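Local structure of peptide ABC transporter permease (Staphylococcus hominis, 6EXS) at residues Arg36-Phe41 / Glu332-Gln336; Asp82-Arg88 / Met209-Leu215; Lys367-Thr372 / Cys412-Gly417. The protein is a POT family transporter of the major facilitator superfamily that probably imports peptides, including a thioalcohol-conjugated peptide that is a precursor of human axillary malodour. All blocks are in the same frame, centred on the assembly; numbering follows the deposited sequence. Where two conformers were deposited one is given.

Contact 1: residues Arg36-Phe41 / Glu332-Gln336. With C3H (2-[[(2~{R})-2-azanyl-3-[(3~{S})-3-methyl-1-oxidanyl-hexan-3-yl]sulfanyl-propanoyl]amino]ethanoic acid), chain O.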
ATOM      1  N   ARG A  36       1.270   1.012 -11.829  1.00 35.12           N
ATOM      2  CA  ARG A  36       2.155   1.699 -10.877  0.51 34.58           C
ATOM      3  C   ARG A  36       3.622   1.706 -11.341  1.00 38.63           C
ATOM      4  O   ARG A  36       4.288   2.740 -11.274  1.00 39.58           O
ATOM      5  CB  ARG A  36       2.053   1.033  -9.493  0.51 32.38           C
ATOM      6  CG  ARG A  36       1.485   1.925  -8.405  0.51 38.54           C
ATOM      7  CD  ARG A  36       2.599   2.527  -7.573  0.51 46.30           C
ATOM      8  NE  ARG A  36       2.752   1.886  -6.264  0.51 47.55           N
ATOM      9  CZ  ARG A  36       3.622   0.919  -5.979  0.51 52.88           C
ATOM     10  NH1 ARG A  36       4.420   0.433  -6.923  0.51 44.52           N
ATOM     11  NH2 ARG A  36       3.698   0.433  -4.752  0.51 29.12           N
ATOM     12  N   ALA A  37       4.122   0.541 -11.806  1.00 33.42           N
ATOM     13  CA  ALA A  37       5.498   0.362 -12.288  1.00 33.30           C
ATOM     14  C   ALA A  37       5.805   1.257 -13.495  1.00 38.60           C
ATOM     15  O   ALA A  37       6.925   1.729 -13.629  1.00 37.57           O
ATOM     16  CB  ALA A  37       5.734  -1.095 -12.660  1.00 33.67           C
ATOM     17  N   MET A  38       4.792   1.492 -14.356  1.00 37.15           N
ATOM     18  CA  MET A  38       4.845   2.306 -15.568  1.00 37.72           C
ATOM     19  C   MET A  38       4.591   3.775 -15.300  1.00 39.64           C
ATOM     20  O   MET A  38       5.175   4.612 -15.983  1.00 39.54           O
ATOM     21  CB  MET A  38       3.785   1.830 -16.573  1.00 41.13           C
ATOM     22  CG  MET A  38       4.021   0.447 -17.132  1.00 46.37           C
ATOM     23  SD  MET A  38       2.875   0.116 -18.497  1.00 52.67           S
ATOM     24  CE  MET A  38       3.790   0.748 -19.830  1.00 50.08           C
ATOM     25  N   LEU A  39       3.673   4.094 -14.362  1.00 35.14           N
ATOM     26  CA  LEU A  39       3.232   5.466 -14.069  1.00 34.38           C
ATOM     27  C   LEU A  39       4.367   6.461 -13.824  1.00 39.33           C
ATOM     28  O   LEU A  39       4.311   7.549 -14.395  1.00 40.78           O
ATOM     29  CB  LEU A  39       2.206   5.525 -12.922  1.00 33.25           C
ATOM     30  CG  LEU A  39       1.265   6.745 -12.936  1.00 37.72           C
ATOM     31  CD1 LEU A  39       0.244   6.660 -14.068  1.00 37.54           C
ATOM     32  CD2 LEU A  39       0.536   6.883 -11.605  1.00 40.67           C
ATOM     33  N   ILE A  40       5.389   6.102 -13.024  1.00 34.87           N
ATOM     34  CA  ILE A  40       6.500   7.015 -12.718  1.00 34.79           C
ATOM     35  C   ILE A  40       7.253   7.432 -13.994  1.00 39.56           C
ATOM     36  O   ILE A  40       7.463   8.625 -14.191  1.00 40.89           O
ATOM     37  CB  ILE A  40       7.445   6.494 -11.580  1.00 37.63           C
ATOM     38  CG1 ILE A  40       8.548   7.538 -11.206  1.00 38.73           C
ATOM     39  CG2 ILE A  40       8.051   5.094 -11.866  1.00 36.81           C
ATOM     40  CD1 ILE A  40       8.083   8.835 -10.544  1.00 38.84           C
ATOM     41  N   PHE A  41       7.583   6.476 -14.880  1.00 35.00           N
ATOM     42  CA  PHE A  41       8.288   6.748 -16.135  1.00 34.31           C
ATOM     43  C   PHE A  41       7.413   7.480 -17.132  1.00 39.65           C
ATOM     44  O   PHE A  41       7.873   8.451 -17.728  1.00 40.61           O
ATOM     45  CB  PHE A  41       8.890   5.470 -16.719  1.00 34.69           C
ATOM     46  CG  PHE A  41       9.714   4.749 -15.687  1.00 34.65           C
ATOM     47  CD1 PHE A  41      10.886   5.310 -15.194  1.00 36.91           C
ATOM     48  CD2 PHE A  41       9.273   3.547 -15.140  1.00 34.95           C
ATOM     49  CE1 PHE A  41      11.612   4.673 -14.193  1.00 37.79           C
ATOM     50  CE2 PHE A  41      10.012   2.901 -14.157  1.00 36.68           C
ATOM     51  CZ  PHE A  41      11.164   3.477 -13.672  1.00 35.34           C
ATOM     52  N   GLU A 332      14.170  -0.992 -15.921  1.00 39.24           N
ATOM     53  CA  GLU A 332      13.814  -0.086 -14.812  1.00 38.11           C
ATOM     54  C   GLU A 332      12.546  -0.483 -14.067  1.00 40.89           C
ATOM     55  O   GLU A 332      12.519  -0.304 -12.852  1.00 40.67           O
ATOM     56  CB  GLU A 332      13.764   1.392 -15.243  1.00 39.63           C
ATOM     57  CG  GLU A 332      12.793   1.719 -16.366  1.00 48.22           C
ATOM     58  CD  GLU A 332      13.358   1.675 -17.771  1.00 63.69           C
ATOM     59  OE1 GLU A 332      13.871   0.609 -18.179  1.00 49.87           O
ATOM     60  OE2 GLU A 332      13.240   2.697 -18.485  1.00 62.75           O
ATOM     61  N   ALA A 333      11.526  -1.058 -14.756  1.00 37.07           N
ATOM     62  CA  ALA A 333      10.281  -1.491 -14.095  1.00 36.45           C
ATOM     63  C   ALA A 333      10.437  -2.760 -13.249  1.00 39.32           C
ATOM     64  O   ALA A 333       9.634  -2.979 -12.342  1.00 37.85           O
ATOM     65  CB  ALA A 333       9.154  -1.658 -15.102  1.00 37.29           C
ATOM     66  N   LEU A 334      11.498  -3.561 -13.505  1.00 36.74           N
ATOM     67  CA  LEU A 334      11.799  -4.792 -12.760  1.00 36.47           C
ATOM     68  C   LEU A 334      12.274  -4.541 -11.325  1.00 39.94           C
ATOM     69  O   LEU A 334      12.234  -5.461 -10.514  1.00 40.76           O
ATOM     70  CB  LEU A 334      12.777  -5.693 -13.522  1.00 37.11           C
ATOM     71  CG  LEU A 334      12.117  -6.739 -14.406  1.00 41.81           C
ATOM     72  CD1 LEU A 334      11.835  -6.199 -15.776  1.00 41.64           C
ATOM     73  CD2 LEU A 334      12.986  -7.959 -14.519  1.00 46.02           C
ATOM     74  N   PHE A 335      12.660  -3.294 -10.988  1.00 35.44           N
ATOM     75  CA  PHE A 335      13.015  -2.901  -9.618  1.00 34.90           C
ATOM     76  C   PHE A 335      11.825  -3.128  -8.668  1.00 38.05           C
ATOM     77  O   PHE A 335      12.050  -3.353  -7.484  1.00 38.45           O
ATOM     78  CB  PHE A 335      13.376  -1.411  -9.557  1.00 36.83           C
ATOM     79  CG  PHE A 335      14.771  -1.035  -9.981  1.00 39.00           C
ATOM     80  CD1 PHE A 335      15.881  -1.668  -9.426  1.00 41.55           C
ATOM     81  CD2 PHE A 335      14.985   0.017 -10.862  1.00 41.24           C
ATOM     82  CE1 PHE A 335      17.175  -1.292  -9.792  1.00 42.90           C
ATOM     83  CE2 PHE A 335      16.282   0.400 -11.218  1.00 44.33           C
ATOM     84  CZ  PHE A 335      17.364  -0.265 -10.691  1.00 42.51           C
ATOM     85  N   GLN A 336      10.566  -3.050  -9.194  1.00 32.84           N
ATOM     86  CA  GLN A 336       9.293  -3.239  -8.465  1.00 31.38           C
ATOM     87  C   GLN A 336       8.972  -4.707  -8.132  1.00 34.92           C
ATOM     88  O   GLN A 336       8.112  -4.965  -7.282  1.00 34.31           O
ATOM     89  CB  GLN A 336       8.106  -2.639  -9.255  1.00 31.58           C
ATOM     90  CG  GLN A 336       8.236  -1.171  -9.596  1.00 38.43           C
ATOM     91  CD  GLN A 336       8.445  -0.365  -8.356  1.00 58.50           C
ATOM     92  OE1 GLN A 336       9.560   0.081  -8.070  1.00 51.91           O
ATOM     93  NE2 GLN A 336       7.386  -0.222  -7.565  1.00 57.25           N
TER
HETATM   94  O2  C3H O 514       1.984  -5.324  -2.258  0.75 69.54           O
HETATM   95  C11 C3H O 514       2.934  -5.972  -1.999  0.75 68.31           C
HETATM   96  O3  C3H O 514       3.075  -6.621  -0.896  0.75 68.52           O
HETATM   97  C10 C3H O 514       4.150  -6.101  -2.869  0.75 66.90           C
HETATM   98  N1  C3H O 514       4.383  -4.944  -3.699  0.75 65.30           N
HETATM   99  C9  C3H O 514       5.060  -3.899  -3.256  0.75 65.79           C
HETATM  100  O1  C3H O 514       4.827  -3.356  -2.186  0.75 68.68           O
HETATM  101  C8  C3H O 514       6.176  -3.370  -4.096  0.75 63.57           C
HETATM  102  N   C3H O 514       6.052  -3.902  -5.446  0.75 63.93           N
HETATM  103  C7  C3H O 514       6.119  -1.844  -4.181  0.75 63.34           C
HETATM  104  S   C3H O 514       7.272  -0.904  -3.145  0.75 63.64           S
HETATM  105  C3  C3H O 514       9.045  -1.160  -3.689  0.75 55.14           C
HETATM  106  C4  C3H O 514       9.161  -0.531  -5.054  0.75 52.12           C
HETATM  107  C5  C3H O 514       9.330  -2.667  -3.625  0.75 51.07           C
HETATM  108  C6  C3H O 514      10.632  -3.151  -4.222  0.75 46.34           C
HETATM  109  O   C3H O 514      10.434  -4.030  -5.279  0.75 41.31           O
HETATM  110  C2  C3H O 514      10.015  -0.474  -2.730  0.75 54.02           C
HETATM  111  C1  C3H O 514      10.977  -1.396  -2.002  0.75 51.79           C
HETATM  112  C   C3H O 514      11.898  -0.627  -1.094  0.75 50.23           C
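One wall of the peptide-binding pocket, probably its extracellular side, is formed where helix 16-44, the first of the N-terminal bundle, meets the loop leading into helix 338-357 of the C-terminal bundle. The backbones come close at A37 and A333, whose CA atoms lie 5.4 Å apart. Two methyl groups make this possible: A37 CB rests 4.2 Å from A333 CB and 4.0 Å from Q336 CG, so the small residue of the helix lies against segment 332-336. One helical turn further on, F41 offers a ring face to the aliphatic part of E332. E332 CG sits 3.8 Å from the ring centroid and 17° off its normal, a CH-pi contact, while the carboxylate of E332 turns away to a salt bridge with R329 and a hydrogen bond from Q170. At the other end R36 reaches the pocket itself: its guanidinium lies beside the Q336 side chain, with R36 NH2 3.4 Å from C7 of the ligand C3H, and makes a weak, long ion pair with E303. The loop grips the ligand through its main chain: the C3H hydroxyl O donates to F335 O at 2.8 Å and the amino N to Q336 O at 3.0 Å. Both carbonyls therefore face the ligand, while the side chain of Q336 turns to helix 16-44. Such close packing between the two bundles on one side of a central ligand is consistent with the closed extracellular gate of a major facilitator transporter facing the cytoplasm.

Contact 2: residues Asp82-Arg88 / Met209-Leu215. Unlike the reference sequence in segment 209-215: A210 (reference Lys).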
ATOM      1  N   ASP A  82     -20.045  -1.089   5.601  1.00 42.66           N
ATOM      2  CA  ASP A  82     -20.598  -1.400   6.916  1.00 43.41           C
ATOM      3  C   ASP A  82     -21.943  -0.767   7.192  1.00 46.50           C
ATOM      4  O   ASP A  82     -22.724  -1.338   7.946  1.00 46.06           O
ATOM      5  CB  ASP A  82     -19.601  -1.011   8.021  1.00 45.36           C
ATOM      6  CG  ASP A  82     -19.936  -1.613   9.370  1.00 55.66           C
ATOM      7  OD1 ASP A  82     -19.608  -2.796   9.585  1.00 56.14           O
ATOM      8  OD2 ASP A  82     -20.541  -0.901  10.206  1.00 61.20           O
ATOM      9  N   ARG A  83     -22.211   0.413   6.606  1.00 42.85           N
ATOM     10  CA  ARG A  83     -23.433   1.157   6.890  1.00 43.73           C
ATOM     11  C   ARG A  83     -24.405   1.339   5.713  1.00 49.81           C
ATOM     12  O   ARG A  83     -25.561   1.701   5.961  1.00 51.88           O
ATOM     13  CB  ARG A  83     -23.080   2.532   7.498  1.00 42.08           C
ATOM     14  CG  ARG A  83     -22.095   2.449   8.667  1.00 47.14           C
ATOM     15  CD  ARG A  83     -22.433   3.364   9.814  1.00 49.74           C
ATOM     16  NE  ARG A  83     -23.705   2.990  10.431  1.00 55.44           N
ATOM     17  CZ  ARG A  83     -24.310   3.683  11.386  1.00 62.59           C
ATOM     18  NH1 ARG A  83     -23.762   4.795  11.856  1.00 46.47           N
ATOM     19  NH2 ARG A  83     -25.478   3.282  11.865  1.00 53.17           N
ATOM     20  N   ILE A  84     -23.972   1.095   4.455  1.00 45.27           N
ATOM     21  CA  ILE A  84     -24.813   1.358   3.282  1.00 45.55           C
ATOM     22  C   ILE A  84     -25.000   0.165   2.331  1.00 49.48           C
ATOM     23  O   ILE A  84     -26.133  -0.252   2.136  1.00 50.74           O
ATOM     24  CB  ILE A  84     -24.279   2.625   2.506  1.00 48.32           C
ATOM     25  CG1 ILE A  84     -24.283   3.888   3.396  1.00 48.87           C
ATOM     26  CG2 ILE A  84     -25.051   2.874   1.185  1.00 49.78           C
ATOM     27  CD1 ILE A  84     -23.423   5.045   2.898  1.00 56.53           C
ATOM     28  N   THR A  85     -23.927  -0.321   1.676  1.00 45.14           N
ATOM     29  CA  THR A  85     -24.002  -1.344   0.614  1.00 44.12           C
ATOM     30  C   THR A  85     -23.764  -2.809   0.997  1.00 45.98           C
ATOM     31  O   THR A  85     -24.209  -3.704   0.279  1.00 45.32           O
ATOM     32  CB  THR A  85     -22.992  -1.003  -0.514  1.00 45.75           C
ATOM     33  OG1 THR A  85     -21.666  -1.216  -0.025  1.00 44.22           O
ATOM     34  CG2 THR A  85     -23.133   0.431  -1.041  1.00 42.68           C
ATOM     35  N   GLY A  86     -22.990  -3.034   2.048  1.00 40.94           N
ATOM     36  CA  GLY A  86     -22.517  -4.357   2.406  1.00 39.71           C
ATOM     37  C   GLY A  86     -21.147  -4.466   1.779  1.00 42.77           C
ATOM     38  O   GLY A  86     -20.771  -3.605   0.979  1.00 42.42           O
ATOM     39  N   THR A  87     -20.380  -5.500   2.121  1.00 39.65           N
ATOM     40  CA  THR A  87     -19.023  -5.644   1.585  1.00 37.82           C
ATOM     41  C   THR A  87     -19.035  -6.095   0.123  1.00 42.30           C
ATOM     42  O   THR A  87     -18.157  -5.682  -0.630  1.00 41.78           O
ATOM     43  CB  THR A  87     -18.154  -6.524   2.493  1.00 41.84           C
ATOM     44  OG1 THR A  87     -18.799  -7.778   2.678  1.00 40.60           O
ATOM     45  CG2 THR A  87     -17.909  -5.885   3.858  1.00 39.73           C
ATOM     46  N   ARG A  88     -20.050  -6.885  -0.291  1.00 39.92           N
ATOM     47  CA  ARG A  88     -20.163  -7.395  -1.667  1.00 39.37           C
ATOM     48  C   ARG A  88     -20.372  -6.292  -2.688  1.00 42.85           C
ATOM     49  O   ARG A  88     -19.606  -6.205  -3.654  1.00 42.18           O
ATOM     50  CB  ARG A  88     -21.242  -8.482  -1.793  1.00 38.28           C
ATOM     51  CG  ARG A  88     -20.918  -9.738  -1.011  1.00 42.97           C
ATOM     52  CD  ARG A  88     -20.025 -10.744  -1.730  1.00 42.22           C
ATOM     53  NE  ARG A  88     -20.737 -11.506  -2.756  1.00 42.15           N
ATOM     54  CZ  ARG A  88     -21.525 -12.550  -2.516  1.00 54.93           C
ATOM     55  NH1 ARG A  88     -21.733 -12.962  -1.270  1.00 39.19           N
ATOM     56  NH2 ARG A  88     -22.118 -13.185  -3.518  1.00 43.10           N
ATOM     57  N   MET A 209     -23.816  -9.527   1.875  1.00 54.01           N
ATOM     58  CA  MET A 209     -24.866  -9.044   0.966  1.00 54.81           C
ATOM     59  C   MET A 209     -25.652  -7.844   1.503  1.00 57.96           C
ATOM     60  O   MET A 209     -26.451  -7.252   0.769  1.00 57.46           O
ATOM     61  CB  MET A 209     -25.820 -10.191   0.583  1.00 58.68           C
ATOM     62  CG  MET A 209     -25.174 -11.263  -0.285  1.00 62.74           C
ATOM     63  SD  MET A 209     -24.914 -10.760  -1.999  1.00 67.02           S
ATOM     64  CE  MET A 209     -26.603 -10.875  -2.604  1.00 65.62           C
ATOM     65  N   ALA A 210     -25.440  -7.495   2.786  1.00 54.37           N
ATOM     66  CA  ALA A 210     -26.152  -6.407   3.460  1.00 54.67           C
ATOM     67  C   ALA A 210     -25.223  -5.683   4.448  1.00 57.05           C
ATOM     68  O   ALA A 210     -24.299  -6.319   4.956  1.00 56.47           O
ATOM     69  CB  ALA A 210     -27.374  -6.974   4.199  1.00 56.65           C
ATOM     70  N   PRO A 211     -25.435  -4.379   4.764  1.00 52.59           N
ATOM     71  CA  PRO A 211     -24.554  -3.727   5.755  1.00 51.57           C
ATOM     72  C   PRO A 211     -24.814  -4.228   7.190  1.00 54.93           C
ATOM     73  O   PRO A 211     -25.973  -4.435   7.559  1.00 55.13           O
ATOM     74  CB  PRO A 211     -24.878  -2.237   5.594  1.00 53.46           C
ATOM     75  CG  PRO A 211     -26.274  -2.202   5.076  1.00 58.89           C
ATOM     76  CD  PRO A 211     -26.480  -3.452   4.267  1.00 54.42           C
ATOM     77  N   THR A 212     -23.729  -4.427   7.987  1.00 50.43           N
ATOM     78  CA  THR A 212     -23.784  -4.894   9.382  1.00 50.53           C
ATOM     79  C   THR A 212     -24.526  -3.896  10.271  1.00 56.21           C
ATOM     80  O   THR A 212     -25.426  -4.291  11.022  1.00 57.14           O
ATOM     81  CB  THR A 212     -22.376  -5.226   9.923  1.00 51.82           C
ATOM     82  OG1 THR A 212     -21.745  -6.180   9.068  1.00 45.79           O
ATOM     83  CG2 THR A 212     -22.407  -5.769  11.356  1.00 50.11           C
ATOM     84  N   ASN A 213     -24.159  -2.609  10.174  1.00 52.29           N
ATOM     85  CA  ASN A 213     -24.782  -1.551  10.958  1.00 53.25           C
ATOM     86  C   ASN A 213     -25.448  -0.548  10.006  1.00 58.29           C
ATOM     87  O   ASN A 213     -24.872   0.520   9.787  1.00 58.12           O
ATOM     88  CB  ASN A 213     -23.736  -0.873  11.861  1.00 53.53           C
ATOM     89  CG  ASN A 213     -23.021  -1.827  12.786  1.00 82.70           C
ATOM     90  OD1 ASN A 213     -21.934  -2.329  12.481  1.00 81.36           O
ATOM     91  ND2 ASN A 213     -23.622  -2.115  13.929  1.00 76.08           N
ATOM     92  N   PRO A 214     -26.634  -0.855   9.401  1.00 55.56           N
ATOM     93  CA  PRO A 214     -27.240   0.105   8.456  1.00 55.77           C
ATOM     94  C   PRO A 214     -27.683   1.416   9.097  1.00 62.38           C
ATOM     95  O   PRO A 214     -27.908   1.476  10.309  1.00 63.19           O
ATOM     96  CB  PRO A 214     -28.405  -0.673   7.837  1.00 58.03           C
ATOM     97  CG  PRO A 214     -28.722  -1.725   8.794  1.00 62.58           C
ATOM     98  CD  PRO A 214     -27.459  -2.076   9.520  1.00 57.48           C
ATOM     99  N   LEU A 215     -27.768   2.475   8.282  1.00 59.51           N
ATOM    100  CA  LEU A 215     -28.132   3.813   8.731  1.00 60.54           C
ATOM    101  C   LEU A 215     -29.638   3.990   8.907  1.00 68.48           C
ATOM    102  O   LEU A 215     -30.431   3.450   8.127  1.00 68.85           O
ATOM    103  CB  LEU A 215     -27.603   4.877   7.748  1.00 59.68           C
ATOM    104  CG  LEU A 215     -26.095   4.954   7.499  1.00 62.14           C
ATOM    105  CD1 LEU A 215     -25.821   5.699   6.237  1.00 61.93           C
ATOM    106  CD2 LEU A 215     -25.379   5.657   8.631  1.00 64.01           C
TER
HETATM  107  O   HOH W   1     -18.931  -4.703   7.743  1.00 49.71           O
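M209 lays its SD over one face of the R88 guanidinium, 3.9 Å from R88 CZ, while R88 bonds to V207, G205, N200 and Y196. At A210 the chain passes so close to G86 (G86 CA to A210 C 3.6 Å) that a CB there would clash with A210 N; the positive phi of G86 also calls for glycine. P211 then packs on the helix backbone, its CB 3.3 Å from D82 O. A water bridges D82 OD1 and, weakly, T212 OG1. Segment 82-88 reads D-R-I-T-G-T-R, apparently a variant of MFS motif A, and has a wider turn at 82-85 and a kink at 87-88. N213 N donates to D82 O (2.9 Å), and N213 O accepts from R83 NE (2.8 Å). P214 O takes a weak bond from R83 NH2 (3.4 Å), which also salt-bridges E219. L215 N donates to R83 O (3.3 Å), L215 CD2 covers a guanidinium face 3.6 Å from R83 CZ, and L215 CD1 meets I84 CG1 at 3.7 Å.

Contact 3: residues Lys367-Thr372 / Cys412-Gly417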
ATOM      1  N   LYS A 367      11.000  -6.862  16.821  1.00 54.93           N
ATOM      2  CA  LYS A 367      10.761  -7.195  15.405  1.00 52.76           C
ATOM      3  C   LYS A 367      10.632  -5.942  14.539  1.00 54.96           C
ATOM      4  O   LYS A 367      11.246  -5.881  13.471  1.00 53.23           O
ATOM      5  CB  LYS A 367       9.519  -8.083  15.241  1.00 54.16           C
ATOM      6  CG  LYS A 367       9.725  -9.537  15.636  1.00 59.63           C
ATOM      7  CD  LYS A 367       8.503 -10.363  15.286  1.00 63.92           C
ATOM      8  CE  LYS A 367       8.583 -11.783  15.769  1.00 74.56           C
ATOM      9  NZ  LYS A 367       7.406 -12.562  15.321  1.00 83.66           N
ATOM     10  N   PHE A 368       9.856  -4.937  15.021  1.00 51.75           N
ATOM     11  CA  PHE A 368       9.654  -3.634  14.371  1.00 50.85           C
ATOM     12  C   PHE A 368      10.956  -2.842  14.308  1.00 53.54           C
ATOM     13  O   PHE A 368      11.254  -2.235  13.279  1.00 53.28           O
ATOM     14  CB  PHE A 368       8.589  -2.824  15.114  1.00 53.39           C
ATOM     15  CG  PHE A 368       7.208  -2.924  14.519  1.00 55.01           C
ATOM     16  CD1 PHE A 368       6.512  -4.132  14.530  1.00 59.01           C
ATOM     17  CD2 PHE A 368       6.582  -1.806  13.985  1.00 57.27           C
ATOM     18  CE1 PHE A 368       5.231  -4.224  13.981  1.00 59.56           C
ATOM     19  CE2 PHE A 368       5.300  -1.895  13.445  1.00 60.02           C
ATOM     20  CZ  PHE A 368       4.631  -3.102  13.449  1.00 58.34           C
ATOM     21  N   SER A 369      11.731  -2.865  15.407  1.00 49.06           N
ATOM     22  CA  SER A 369      13.023  -2.204  15.519  1.00 48.91           C
ATOM     23  C   SER A 369      14.027  -2.795  14.524  1.00 52.05           C
ATOM     24  O   SER A 369      14.702  -2.027  13.839  1.00 51.77           O
ATOM     25  CB  SER A 369      13.546  -2.287  16.950  1.00 52.71           C
ATOM     26  OG  SER A 369      12.687  -1.588  17.836  1.00 56.18           O
ATOM     27  N   ILE A 370      14.071  -4.153  14.396  1.00 47.66           N
ATOM     28  CA  ILE A 370      14.927  -4.883  13.456  1.00 46.92           C
ATOM     29  C   ILE A 370      14.598  -4.461  12.015  1.00 50.59           C
ATOM     30  O   ILE A 370      15.515  -4.170  11.239  1.00 51.24           O
ATOM     31  CB  ILE A 370      14.822  -6.420  13.653  1.00 49.81           C
ATOM     32  CG1 ILE A 370      15.430  -6.856  14.993  1.00 51.95           C
ATOM     33  CG2 ILE A 370      15.478  -7.182  12.494  1.00 49.36           C
ATOM     34  CD1 ILE A 370      14.857  -8.226  15.544  1.00 60.67           C
ATOM     35  N   GLY A 371      13.301  -4.408  11.697  1.00 45.42           N
ATOM     36  CA  GLY A 371      12.789  -4.015  10.389  1.00 43.44           C
ATOM     37  C   GLY A 371      13.163  -2.608   9.977  1.00 47.08           C
ATOM     38  O   GLY A 371      13.663  -2.411   8.867  1.00 46.90           O
ATOM     39  N   THR A 372      12.936  -1.625  10.881  1.00 43.54           N
ATOM     40  CA  THR A 372      13.230  -0.196  10.679  1.00 43.54           C
ATOM     41  C   THR A 372      14.731   0.070  10.559  1.00 48.96           C
ATOM     42  O   THR A 372      15.129   0.868   9.709  1.00 48.34           O
ATOM     43  CB  THR A 372      12.600   0.658  11.783  1.00 46.38           C
ATOM     44  OG1 THR A 372      11.265   0.221  11.994  1.00 48.91           O
ATOM     45  CG2 THR A 372      12.579   2.114  11.433  1.00 41.51           C
ATOM     46  N   CYS A 412      10.366  -8.935   8.898  1.00 61.14           N
ATOM     47  CA  CYS A 412      10.405  -8.797  10.359  1.00 63.37           C
ATOM     48  C   CYS A 412       9.202  -8.023  10.869  1.00 69.60           C
ATOM     49  O   CYS A 412       8.678  -8.338  11.932  1.00 68.98           O
ATOM     50  CB  CYS A 412      11.695  -8.112  10.803  1.00 64.75           C
ATOM     51  SG  CYS A 412      13.207  -8.910  10.225  1.00 69.43           S
ATOM     52  N   LEU A 413       8.828  -6.962  10.140  1.00 68.66           N
ATOM     53  CA  LEU A 413       7.813  -5.973  10.477  1.00 69.84           C
ATOM     54  C   LEU A 413       6.369  -6.324  10.091  1.00 78.12           C
ATOM     55  O   LEU A 413       5.481  -6.163  10.929  1.00 77.60           O
ATOM     56  CB  LEU A 413       8.235  -4.640   9.827  1.00 69.35           C
ATOM     57  CG  LEU A 413       7.608  -3.372  10.360  1.00 73.63           C
ATOM     58  CD1 LEU A 413       8.668  -2.422  10.867  1.00 74.23           C
ATOM     59  CD2 LEU A 413       6.767  -2.712   9.299  1.00 74.70           C
ATOM     60  N   SER A 414       6.126  -6.729   8.822  1.00 78.25           N
ATOM     61  CA  SER A 414       4.789  -7.009   8.274  1.00 79.22           C
ATOM     62  C   SER A 414       3.956  -8.079   9.037  1.00 88.13           C
ATOM     63  O   SER A 414       2.820  -7.737   9.378  1.00 87.61           O
ATOM     64  CB  SER A 414       4.852  -7.342   6.787  1.00 81.17           C
ATOM     65  OG  SER A 414       4.397  -6.255   5.999  1.00 86.61           O
ATOM     66  N   PRO A 415       4.425  -9.335   9.331  1.00 88.75           N
ATOM     67  CA  PRO A 415       3.552 -10.285  10.067  1.00 90.54           C
ATOM     68  C   PRO A 415       3.261  -9.841  11.503  1.00100.18           C
ATOM     69  O   PRO A 415       2.287 -10.278  12.122  1.00100.08           O
ATOM     70  CB  PRO A 415       4.348 -11.599  10.056  1.00 92.20           C
ATOM     71  CG  PRO A 415       5.433 -11.407   9.057  1.00 95.60           C
ATOM     72  CD  PRO A 415       5.734  -9.950   9.037  1.00 90.60           C
ATOM     73  N   THR A 416       4.126  -8.949  12.006  1.00100.80           N
ATOM     74  CA  THR A 416       4.139  -8.346  13.334  1.00103.07           C
ATOM     75  C   THR A 416       3.158  -7.161  13.440  1.00109.78           C
ATOM     76  O   THR A 416       2.553  -6.977  14.496  1.00110.69           O
ATOM     77  CB  THR A 416       5.590  -7.975  13.681  1.00113.50           C
ATOM     78  OG1 THR A 416       6.453  -9.026  13.241  1.00113.13           O
ATOM     79  CG2 THR A 416       5.798  -7.753  15.145  1.00114.40           C
ATOM     80  N   GLY A 417       3.013  -6.390  12.359  1.00106.83           N
ATOM     81  CA  GLY A 417       2.103  -5.250  12.285  1.00106.98           C
ATOM     82  C   GLY A 417       0.646  -5.651  12.175  1.00111.99           C
ATOM     83  O   GLY A 417      -0.218  -5.030  12.803  1.00111.74           O
TER
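The ring of F368 lies flat against L413: L413 CG stands 4.0 Å from the ring centroid and 8° off its normal, a CH-pi contact, with F368 CD2 3.8 Å from L413 CD1. The edge of the same ring slides along the backbone of the opposing helix, F368 CE1 reaching T416 C at 3.6 Å and G417 N at 3.5 Å. Glycine at 417 suits this fit, since a CB would sit tightly at 3.4 Å from F368 CZ. G371 plays a matching part on the other helix, because a CB there would come within 3.1 Å of L413 CB. On the flank of the interface I370 CG2 touches C412 SG at 3.6 Å. K367 lays its aliphatic chain across segment 412-417, with K367 CB 3.4 Å from C412 O and K367 CD 3.2 Å from T416 OG1; its NZ continues to Q361, and its charge meets W354 in a cation-pi contact. P415, which has no amide hydrogen, marks a kink at which T416 N lacks its regular bond to the preceding turn. T416 OG1 donates to C412 O at 2.7 Å, taking the carbonyl that T416 N would meet in a regular helix. The short helix axes approach to 8.2 Å and run roughly antiparallel, at 144°, in a contact made largely by van der Waals packing. In the C-terminal bundle this joins the cytoplasmic start of helix 364-389 to the cytoplasmic end of helix 396-418, with helix 279-302 packing against F368 and T372 and helix 460-479 against S369 and T372.

In the fold
Contact 1 is the one that touches the ligand C3H: it supplies F335 and Q336 to the pocket and joins the two helical bundles. Contact 3 lies within the C-terminal bundle toward the cytoplasm, its centre about 26 Å from that of contact 1 and the L413 side chain about 12 Å from C3H. Its helix 396-418 also supplies Y403 and C406 to the pocket. Contact 2 belongs to the N-terminal bundle and its linker, at the surface, its centre about 37 Å from the centre of contact 1 and about 34 Å from that of contact 3. Along the chain, contact 2 is nested within the loop closed by contact 1, and contact 3 follows both.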